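Local coordinates for peptidase S15/CocE/NonD (Thaumarchaeota archaeon SCGC AB-539-E09, PDB 4PF1), which probably works as a serine aminopeptidase of the alpha/beta-hydrolase fold, removing residues from the amino-terminal end of peptides, at residues A[227-232]-A[442-447]; A[436-441]-A[580-585]; A[209-214]-A[248-253]. All blocks are in the same frame, centred on the assembly; numbering follows the deposited sequence.

Interaction 1 (A[227-232]-A[442-447]); sequences GSYDTY and PTIPSY
Thr231 and Thr443 meet hydroxyl to hydroxyl, and the start of helix 231-238 is tied to loop 442-447 by polar bonds gathered round this pair. Backbone groups supply much of the grip. Thr231 N gives a nearly straight hydrogen bond to Thr443 O (2.7 Å, 173° at the hydrogen). In return, Thr443 N donates to Asp230 OD1 at 2.7 Å, approaching the anti side of the carboxylate from 29° outside its plane. The two OG1 atoms of Thr231 and Thr443 also lie 2.7 Å apart, a hydrogen bond in which either may donate. Both hydroxyls stand in the crowded position between backbone N and carbonyl carbon (chi1 near 60°), which lets them face each other. Glu205 adds to the network from outside, bonding to Thr231 OG1.

Apolar contacts lie beside it. Ile444 CG2 rests over one face of the Tyr229 ring, a CH-pi contact 3.8 Å from the centroid, while Pro442 CG meets the ring edge 4.0 Å from Tyr229 CE2. The Tyr229 hydroxyl bonds to Glu450, and Pro519 of the second subunit packs on this residue. With Asp230 at the N-cap position, the whole is a helix start in the S15 peptidase region, held by a loop from the C-terminal non-catalytic region.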
loop_
_atom_site.group_PDB
_atom_site.type_symbol
_atom_site.label_atom_id
_atom_site.label_comp_id
_atom_site.label_asym_id
_atom_site.label_seq_id
_atom_site.Cartn_x
_atom_site.Cartn_y
_atom_site.Cartn_z
ATOM N N GLY A 227 -1.721 14.518 24.586
ATOM C CA GLY A 227 -0.560 15.399 24.571
ATOM C C GLY A 227 0.664 14.695 24.017
ATOM O O GLY A 227 1.745 15.284 23.938
ATOM N N SER A 228 0.496 13.418 23.628
ATOM C CA SER A 228 1.573 12.571 23.125
ATOM C C SER A 228 1.014 11.505 22.189
ATOM O O SER A 228 -0.027 10.915 22.489
ATOM C CB SER A 228 2.305 11.914 24.298
ATOM O OG SER A 228 3.451 11.182 23.898
ATOM N N TYR A 229 1.699 11.257 21.057
ATOM C CA TYR A 229 1.291 10.232 20.089
ATOM C C TYR A 229 1.536 8.829 20.669
ATOM O O TYR A 229 0.630 7.994 20.660
ATOM C CB TYR A 229 2.039 10.418 18.750
ATOM C CG TYR A 229 1.596 9.460 17.662
ATOM C CD1 TYR A 229 0.370 9.624 17.016
ATOM C CD2 TYR A 229 2.409 8.402 17.262
ATOM C CE1 TYR A 229 -0.041 8.746 16.013
ATOM C CE2 TYR A 229 2.011 7.524 16.255
ATOM C CZ TYR A 229 0.787 7.702 15.630
ATOM O OH TYR A 229 0.389 6.831 14.647
ATOM N N ASP A 230 2.747 8.591 21.211
ATOM C CA ASP A 230 3.115 7.317 21.831
ATOM C C ASP A 230 2.534 7.247 23.258
ATOM O O ASP A 230 2.949 8.011 24.132
ATOM C CB ASP A 230 4.649 7.156 21.837
ATOM C CG ASP A 230 5.167 5.811 22.314
ATOM O OD1 ASP A 230 4.408 4.819 22.243
ATOM O OD2 ASP A 230 6.343 5.743 22.722
ATOM N N THR A 231 1.565 6.338 23.482
ATOM C CA THR A 231 0.882 6.184 24.780
ATOM C C THR A 231 1.824 5.625 25.853
ATOM O O THR A 231 1.668 5.963 27.025
ATOM C CB THR A 231 -0.386 5.327 24.650
ATOM O OG1 THR A 231 -0.041 4.025 24.172
ATOM C CG2 THR A 231 -1.434 5.964 23.740
ATOM N N TYR A 232 2.806 4.787 25.448
ATOM C CA TYR A 232 3.822 4.215 26.342
ATOM C C TYR A 232 4.495 5.335 27.141
ATOM O O TYR A 232 4.545 5.274 28.368
ATOM C CB TYR A 232 4.861 3.421 25.523
ATOM C CG TYR A 232 5.964 2.790 26.351
ATOM C CD1 TYR A 232 7.059 3.539 26.778
ATOM C CD2 TYR A 232 5.941 1.433 26.662
ATOM C CE1 TYR A 232 8.084 2.964 27.527
ATOM C CE2 TYR A 232 6.970 0.842 27.395
ATOM C CZ TYR A 232 8.036 1.613 27.833
ATOM O OH TYR A 232 9.053 1.049 28.560
ATOM N N PRO A 442 5.730 2.980 18.222
ATOM C CA PRO A 442 4.837 3.685 19.169
ATOM C C PRO A 442 3.513 2.960 19.452
ATOM O O PRO A 442 2.887 2.411 18.540
ATOM C CB PRO A 442 4.594 5.028 18.470
ATOM C CG PRO A 442 4.671 4.698 17.005
ATOM C CD PRO A 442 5.742 3.639 16.898
ATOM N N THR A 443 3.082 2.964 20.726
ATOM C CA THR A 443 1.791 2.378 21.103
ATOM C C THR A 443 0.734 3.479 21.024
ATOM O O THR A 443 0.942 4.578 21.549
ATOM C CB THR A 443 1.834 1.696 22.481
ATOM O OG1 THR A 443 2.149 2.662 23.483
ATOM C CG2 THR A 443 2.816 0.523 22.529
ATOM N N ILE A 444 -0.370 3.205 20.322
ATOM C CA ILE A 444 -1.435 4.193 20.116
ATOM C C ILE A 444 -2.784 3.657 20.644
ATOM O O ILE A 444 -2.922 2.441 20.814
ATOM C CB ILE A 444 -1.514 4.615 18.613
ATOM C CG1 ILE A 444 -1.816 3.407 17.686
ATOM C CG2 ILE A 444 -0.241 5.370 18.187
ATOM C CD1 ILE A 444 -2.149 3.770 16.236
ATOM N N PRO A 445 -3.792 4.533 20.917
ATOM C CA PRO A 445 -5.077 4.027 21.424
ATOM C C PRO A 445 -5.822 3.164 20.401
ATOM O O PRO A 445 -5.595 3.282 19.192
ATOM C CB PRO A 445 -5.861 5.307 21.747
ATOM C CG PRO A 445 -4.848 6.400 21.792
ATOM C CD PRO A 445 -3.815 6.004 20.798
ATOM N N SER A 446 -6.718 2.299 20.904
ATOM C CA SER A 446 -7.523 1.348 20.130
ATOM C C SER A 446 -8.450 2.025 19.106
ATOM O O SER A 446 -8.726 1.440 18.058
ATOM C CB SER A 446 -8.359 0.488 21.074
ATOM O OG SER A 446 -9.267 1.275 21.827
ATOM N N TYR A 447 -8.950 3.232 19.423
ATOM C CA TYR A 447 -9.874 3.982 18.562
ATOM C C TYR A 447 -9.155 4.766 17.448
ATOM O O TYR A 447 -9.818 5.184 16.497
ATOM C CB TYR A 447 -10.750 4.938 19.393
ATOM C CG TYR A 447 -9.980 5.796 20.375
ATOM C CD1 TYR A 447 -9.333 6.958 19.961
ATOM C CD2 TYR A 447 -9.944 5.477 21.729
ATOM C CE1 TYR A 447 -8.626 7.753 20.862
ATOM C CE2 TYR A 447 -9.256 6.274 22.642
ATOM C CZ TYR A 447 -8.601 7.414 22.205
ATOM O OH TYR A 447 -7.897 8.190 23.094
#

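Interaction 2 (A[436-441]-A[580-585]); sequences VPYRQR and WFPLYD
Tyr438 packs against Leu583, and its first torsion (chi1 84°) swings the ring root CG between the backbone N and the carbonyl carbon; in Leu583, CG is anti to the backbone N (chi1 179°), while the leucine CB, which no side-chain torsion moves, itself covers the ring. They meet beside a single beta bridge between Pro437 and Phe581, which joins two irregular loops of the C-terminal non-catalytic region. Phe581 uses both its backbone polar groups for the bridge. Its N donates to Val436 O (3.0 Å, 172° at the hydrogen), and its O accepts from Tyr438 N at 2.9 Å, with the donor tilted out of the carbonyl plane.

The Tyr438 ring is the main apolar element of this buried contact. Leu583 CB sits squarely over its centre, a CH-pi contact 3.9 Å from the centroid, while Leu583 CD2 reaches Tyr438 CD2 at 3.8 Å. Arg439 CG lies over the opposite face, nearer the rim, so the ring is clasped between two aliphatic groups. Phe581 O is at the ring edge. Pro582, which follows a cis peptide bond, crosses the tyrosine at about a right angle and brings its CD to 3.7 Å from Tyr438 CD1. An alanine in place of Tyr438 would probably open a gap between Leu583 and Arg439 and leave Pro582 CD without the ring it rests on.

Beyond the two loops, Trp456 meets the rings of both Tyr438 and Trp580 edge to face. Tyr438 CB packs 3.6 Å from Trp580 CD1. Near that pair a water lies in the indole plane, accepting from Trp580 NE1 at 3.0 Å and standing 2.7 Å from Tyr438 O.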
loop_
_atom_site.group_PDB
_atom_site.type_symbol
_atom_site.label_atom_id
_atom_site.label_comp_id
_atom_site.label_asym_id
_atom_site.label_seq_id
_atom_site.Cartn_x
_atom_site.Cartn_y
_atom_site.Cartn_z
ATOM N N VAL A 436 8.286 -3.490 29.970
ATOM C CA VAL A 436 8.268 -4.185 28.682
ATOM C C VAL A 436 7.051 -3.684 27.858
ATOM O O VAL A 436 5.916 -3.754 28.343
ATOM C CB VAL A 436 8.246 -5.736 28.860
ATOM C CG1 VAL A 436 8.340 -6.444 27.511
ATOM C CG2 VAL A 436 9.365 -6.206 29.789
ATOM N N PRO A 437 7.261 -3.145 26.634
ATOM C CA PRO A 437 6.107 -2.699 25.838
ATOM C C PRO A 437 5.298 -3.900 25.328
ATOM O O PRO A 437 5.884 -4.854 24.809
ATOM C CB PRO A 437 6.746 -1.890 24.712
ATOM C CG PRO A 437 8.114 -2.451 24.564
ATOM C CD PRO A 437 8.536 -2.964 25.903
ATOM N N TYR A 438 3.950 -3.884 25.535
ATOM C CA TYR A 438 3.062 -4.994 25.137
ATOM C C TYR A 438 3.072 -5.185 23.619
ATOM O O TYR A 438 2.797 -6.280 23.129
ATOM C CB TYR A 438 1.627 -4.798 25.675
ATOM C CG TYR A 438 0.711 -3.919 24.848
ATOM C CD1 TYR A 438 0.913 -2.542 24.774
ATOM C CD2 TYR A 438 -0.443 -4.437 24.265
ATOM C CE1 TYR A 438 0.044 -1.720 24.055
ATOM C CE2 TYR A 438 -1.332 -3.621 23.563
ATOM C CZ TYR A 438 -1.082 -2.263 23.455
ATOM O OH TYR A 438 -1.960 -1.459 22.768
ATOM N N ARG A 439 3.420 -4.120 22.889
ATOM C CA ARG A 439 3.577 -4.110 21.441
ATOM C C ARG A 439 4.784 -3.285 21.098
ATOM O O ARG A 439 5.275 -2.538 21.953
ATOM C CB ARG A 439 2.344 -3.512 20.762
ATOM C CG ARG A 439 1.071 -4.297 20.929
ATOM C CD ARG A 439 0.025 -3.770 19.977
ATOM N NE ARG A 439 0.125 -4.417 18.667
ATOM C CZ ARG A 439 -0.505 -3.997 17.576
ATOM N NH1 ARG A 439 -1.272 -2.914 17.618
ATOM N NH2 ARG A 439 -0.373 -4.655 16.435
ATOM N N GLN A 440 5.235 -3.351 19.833
ATOM C CA GLN A 440 6.340 -2.529 19.356
ATOM C C GLN A 440 5.907 -1.065 19.356
ATOM O O GLN A 440 4.739 -0.763 19.090
ATOM C CB GLN A 440 6.805 -2.978 17.960
ATOM C CG GLN A 440 7.587 -4.298 17.994
ATOM C CD GLN A 440 8.268 -4.636 16.690
ATOM O OE1 GLN A 440 9.459 -4.959 16.657
ATOM N NE2 GLN A 440 7.520 -4.636 15.596
ATOM N N ARG A 441 6.813 -0.171 19.755
ATOM C CA ARG A 441 6.501 1.249 19.850
ATOM C C ARG A 441 6.550 1.920 18.472
ATOM O O ARG A 441 7.251 1.423 17.588
ATOM C CB ARG A 441 7.420 1.939 20.861
ATOM C CG ARG A 441 6.882 1.789 22.275
ATOM C CD ARG A 441 7.900 2.156 23.316
ATOM N NE ARG A 441 7.987 3.601 23.507
ATOM C CZ ARG A 441 9.033 4.214 24.045
ATOM N NH1 ARG A 441 9.029 5.529 24.203
ATOM N NH2 ARG A 441 10.092 3.513 24.436
ATOM N N TRP A 580 3.544 -5.463 31.000
ATOM C CA TRP A 580 2.811 -5.478 29.727
ATOM C C TRP A 580 2.217 -4.078 29.549
ATOM O O TRP A 580 1.014 -3.876 29.707
ATOM C CB TRP A 580 1.710 -6.557 29.803
ATOM C CG TRP A 580 1.699 -7.583 28.709
ATOM C CD1 TRP A 580 2.541 -7.666 27.636
ATOM C CD2 TRP A 580 0.766 -8.663 28.573
ATOM N NE1 TRP A 580 2.196 -8.740 26.845
ATOM C CE2 TRP A 580 1.103 -9.364 27.393
ATOM C CE3 TRP A 580 -0.322 -9.114 29.342
ATOM C CZ2 TRP A 580 0.395 -10.495 26.968
ATOM C CZ3 TRP A 580 -1.024 -10.233 28.918
ATOM C CH2 TRP A 580 -0.670 -10.905 27.740
ATOM N N PHE A 581 3.092 -3.105 29.273
ATOM C CA PHE A 581 2.830 -1.666 29.294
ATOM C C PHE A 581 2.667 -1.033 27.882
ATOM O O PHE A 581 3.324 -1.485 26.949
ATOM C CB PHE A 581 4.013 -1.006 30.033
ATOM C CG PHE A 581 3.765 0.365 30.595
ATOM C CD1 PHE A 581 3.039 0.532 31.768
ATOM C CD2 PHE A 581 4.258 1.495 29.953
ATOM C CE1 PHE A 581 2.788 1.809 32.279
ATOM C CE2 PHE A 581 4.010 2.771 30.466
ATOM C CZ PHE A 581 3.282 2.918 31.630
ATOM N N PRO A 582 1.825 0.026 27.687
ATOM C CA PRO A 582 1.009 0.763 28.675
ATOM C C PRO A 582 -0.399 0.206 28.899
ATOM O O PRO A 582 -1.133 0.770 29.711
ATOM C CB PRO A 582 0.950 2.168 28.072
ATOM C CG PRO A 582 0.922 1.921 26.591
ATOM C CD PRO A 582 1.731 0.656 26.352
ATOM N N LEU A 583 -0.787 -0.878 28.179
ATOM C CA LEU A 583 -2.109 -1.509 28.320
ATOM C C LEU A 583 -2.398 -1.790 29.795
ATOM O O LEU A 583 -3.431 -1.365 30.302
ATOM C CB LEU A 583 -2.198 -2.804 27.476
ATOM C CG LEU A 583 -3.523 -3.612 27.535
ATOM C CD1 LEU A 583 -4.761 -2.722 27.276
ATOM C CD2 LEU A 583 -3.497 -4.759 26.552
ATOM N N TYR A 584 -1.443 -2.422 30.494
ATOM C CA TYR A 584 -1.554 -2.672 31.929
ATOM C C TYR A 584 -0.667 -1.703 32.688
ATOM O O TYR A 584 0.451 -1.426 32.245
ATOM C CB TYR A 584 -1.171 -4.122 32.265
ATOM C CG TYR A 584 -2.135 -5.136 31.699
ATOM C CD1 TYR A 584 -1.926 -5.703 30.445
ATOM C CD2 TYR A 584 -3.283 -5.498 32.396
ATOM C CE1 TYR A 584 -2.829 -6.615 29.905
ATOM C CE2 TYR A 584 -4.183 -6.423 31.874
ATOM C CZ TYR A 584 -3.962 -6.966 30.620
ATOM O OH TYR A 584 -4.852 -7.867 30.101
ATOM N N ASP A 585 -1.149 -1.179 33.833
ATOM C CA ASP A 585 -0.320 -0.293 34.651
ATOM C C ASP A 585 0.804 -1.119 35.303
ATOM O O ASP A 585 0.663 -2.336 35.457
ATOM C CB ASP A 585 -1.154 0.478 35.698
ATOM C CG ASP A 585 -1.851 -0.355 36.761
ATOM O OD1 ASP A 585 -1.980 -1.582 36.570
ATOM O OD2 ASP A 585 -2.310 0.230 37.760
HETATM O O HOH W 1 3.514 -8.730 24.114
#

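Interaction 3 (A[209-214]-A[248-253]); sequences PYAYNQ and RGMESI
Tyr212 turns one edge of its ring to segment 248-253, and the packing is organised around that edge. Arg248 O and Met250 CG both lie near the ring plane, the former 3.4 Å from Tyr212 CE2 and the latter 3.7 Å from Tyr212 CD2. The sulfur follows the same geometry: Met250 SD is 5.4 Å from the ring centroid and 78° off its normal, a Met-aromatic contact at the edge. A bend at the end of the methionine (chi3 69°) carries CE back to the helix, where it stands 4.0 Å from Ala211 CB. Ile253 crosses the tyrosine obliquely, with CD1 3.9 Å from Tyr212 CD2, and its other branch places CG2 3.8 Å from Ala211 O.

Arg248 touches the tyrosine through its CB, which lies beside Tyr212 CE2. The end of this side chain leads away to Trp225, with which it forms a cation-pi contact and a hydrogen bond to the carbonyl oxygen. No direct hydrogen bond joins the two segments; instead a water bridges them, 2.7 Å from Tyr212 OH and donating to Arg248 O at 2.7 Å.

Phe23 of the third subunit also meets the Tyr212 ring. Within the chain, helix 204-215 packs against the link that follows helix 241-247; a Schellman motif at Gly249 ends that helix, and a type I turn from Met250 to Ile253 then leads, with Ile253 at the N-cap position, into helix 254-261.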
loop_
_atom_site.group_PDB
_atom_site.type_symbol
_atom_site.label_atom_id
_atom_site.label_comp_id
_atom_site.label_asym_id
_atom_site.label_seq_id
_atom_site.Cartn_x
_atom_site.Cartn_y
_atom_site.Cartn_z
ATOM N N PRO A 209 -9.683 6.141 28.940
ATOM C CA PRO A 209 -10.285 6.894 27.816
ATOM C C PRO A 209 -11.748 6.522 27.563
ATOM O O PRO A 209 -12.555 7.400 27.254
ATOM C CB PRO A 209 -9.403 6.520 26.617
ATOM C CG PRO A 209 -8.126 6.030 27.214
ATOM C CD PRO A 209 -8.527 5.346 28.482
ATOM N N TYR A 210 -12.096 5.229 27.730
ATOM C CA TYR A 210 -13.455 4.722 27.525
ATOM C C TYR A 210 -14.430 5.281 28.572
ATOM O O TYR A 210 -15.516 5.724 28.201
ATOM C CB TYR A 210 -13.469 3.186 27.533
ATOM C CG TYR A 210 -14.843 2.584 27.339
ATOM C CD1 TYR A 210 -15.626 2.218 28.431
ATOM C CD2 TYR A 210 -15.346 2.341 26.063
ATOM C CE1 TYR A 210 -16.890 1.660 28.259
ATOM C CE2 TYR A 210 -16.607 1.773 25.880
ATOM C CZ TYR A 210 -17.373 1.431 26.982
ATOM O OH TYR A 210 -18.610 0.867 26.814
ATOM N N ALA A 211 -14.053 5.260 29.871
ATOM C CA ALA A 211 -14.899 5.816 30.933
ATOM C C ALA A 211 -15.102 7.320 30.716
ATOM O O ALA A 211 -16.211 7.812 30.879
ATOM C CB ALA A 211 -14.281 5.554 32.302
ATOM N N TYR A 212 -14.048 8.026 30.259
ATOM C CA TYR A 212 -14.094 9.459 29.962
ATOM C C TYR A 212 -15.075 9.749 28.828
ATOM O O TYR A 212 -15.972 10.557 29.003
ATOM C CB TYR A 212 -12.687 9.966 29.591
ATOM C CG TYR A 212 -12.558 11.472 29.517
ATOM C CD1 TYR A 212 -12.832 12.158 28.336
ATOM C CD2 TYR A 212 -12.081 12.204 30.600
ATOM C CE1 TYR A 212 -12.678 13.542 28.250
ATOM C CE2 TYR A 212 -11.912 13.587 30.524
ATOM C CZ TYR A 212 -12.214 14.252 29.347
ATOM O OH TYR A 212 -12.056 15.615 29.269
ATOM N N ASN A 213 -14.901 9.081 27.668
ATOM C CA ASN A 213 -15.724 9.279 26.472
ATOM C C ASN A 213 -17.196 8.933 26.706
ATOM O O ASN A 213 -18.066 9.733 26.372
ATOM C CB ASN A 213 -15.163 8.457 25.290
ATOM C CG ASN A 213 -13.833 8.954 24.780
ATOM O OD1 ASN A 213 -13.476 10.120 24.938
ATOM N ND2 ASN A 213 -13.061 8.074 24.157
ATOM N N GLN A 214 -17.474 7.768 27.296
ATOM C CA GLN A 214 -18.843 7.306 27.542
ATOM C C GLN A 214 -19.521 7.990 28.746
ATOM O O GLN A 214 -20.749 7.915 28.858
ATOM C CB GLN A 214 -18.863 5.774 27.762
ATOM C CG GLN A 214 -18.432 4.942 26.544
ATOM C CD GLN A 214 -19.420 5.008 25.406
ATOM O OE1 GLN A 214 -19.130 5.546 24.340
ATOM N NE2 GLN A 214 -20.604 4.447 25.602
ATOM N N ARG A 248 -6.847 14.410 33.608
ATOM C CA ARG A 248 -7.993 14.635 32.724
ATOM C C ARG A 248 -9.232 15.098 33.509
ATOM O O ARG A 248 -10.283 15.338 32.909
ATOM C CB ARG A 248 -8.308 13.358 31.913
ATOM C CG ARG A 248 -7.688 13.346 30.514
ATOM C CD ARG A 248 -6.183 13.182 30.559
ATOM N NE ARG A 248 -5.619 12.976 29.230
ATOM C CZ ARG A 248 -4.318 12.969 28.969
ATOM N NH1 ARG A 248 -3.438 13.181 29.940
ATOM N NH2 ARG A 248 -3.885 12.764 27.733
ATOM N N GLY A 249 -9.073 15.263 34.831
ATOM C CA GLY A 249 -10.134 15.697 35.737
ATOM C C GLY A 249 -11.293 14.723 35.795
ATOM O O GLY A 249 -12.443 15.116 35.586
ATOM N N MET A 250 -10.990 13.434 36.058
ATOM C CA MET A 250 -11.976 12.349 36.061
ATOM C C MET A 250 -12.531 12.038 37.458
ATOM O O MET A 250 -13.201 11.013 37.630
ATOM C CB MET A 250 -11.359 11.074 35.455
ATOM C CG MET A 250 -11.072 11.191 33.978
ATOM S SD MET A 250 -10.412 9.673 33.260
ATOM C CE MET A 250 -11.860 8.610 33.347
ATOM N N GLU A 251 -12.296 12.930 38.439
ATOM C CA GLU A 251 -12.758 12.755 39.820
ATOM C C GLU A 251 -14.294 12.640 39.929
ATOM O O GLU A 251 -14.779 11.954 40.827
ATOM C CB GLU A 251 -12.257 13.902 40.718
ATOM C CG GLU A 251 -10.766 13.836 41.023
ATOM C CD GLU A 251 -9.839 14.500 40.016
ATOM O OE1 GLU A 251 -10.309 14.870 38.916
ATOM O OE2 GLU A 251 -8.639 14.656 40.335
ATOM N N SER A 252 -15.043 13.281 39.002
ATOM C CA SER A 252 -16.514 13.285 38.992
ATOM C C SER A 252 -17.126 12.178 38.091
ATOM O O SER A 252 -18.348 11.988 38.110
ATOM C CB SER A 252 -17.036 14.653 38.557
ATOM O OG SER A 252 -16.621 14.964 37.236
ATOM N N ILE A 253 -16.292 11.463 37.308
ATOM C CA ILE A 253 -16.768 10.377 36.435
ATOM C C ILE A 253 -16.979 9.117 37.304
ATOM O O ILE A 253 -16.040 8.632 37.937
ATOM C CB ILE A 253 -15.812 10.156 35.222
ATOM C CG1 ILE A 253 -15.969 11.313 34.200
ATOM C CG2 ILE A 253 -16.056 8.792 34.547
ATOM C CD1 ILE A 253 -14.750 11.617 33.388
HETATM O O HOH W 2 -10.044 16.805 30.685
#

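In the fold
Interactions 1 and 2 are close neighbours, their centres about 11 Å apart, and a salt bridge from Asp230 OD2 to Arg441 NE (2.8 Å) connects them directly. Tyr232 and Phe581 meet edge to face, so helix 231-238 also touches loop 580-585 directly, while residues 436-447 run continuously through both contacts. Interaction 3 lies about 17 Å from interaction 1 between centres; Tyr447 CE2 touches Pro209 CB at 4.0 Å. Interactions 2 and 3 do not touch, with nearest atoms about 9 Å apart. Interactions 1 and 2 border the second subunit, interaction 3 the third. None of the three includes Ser161, Asp295 or His328, whose geometry is consistent with the catalytic triad expected of this family.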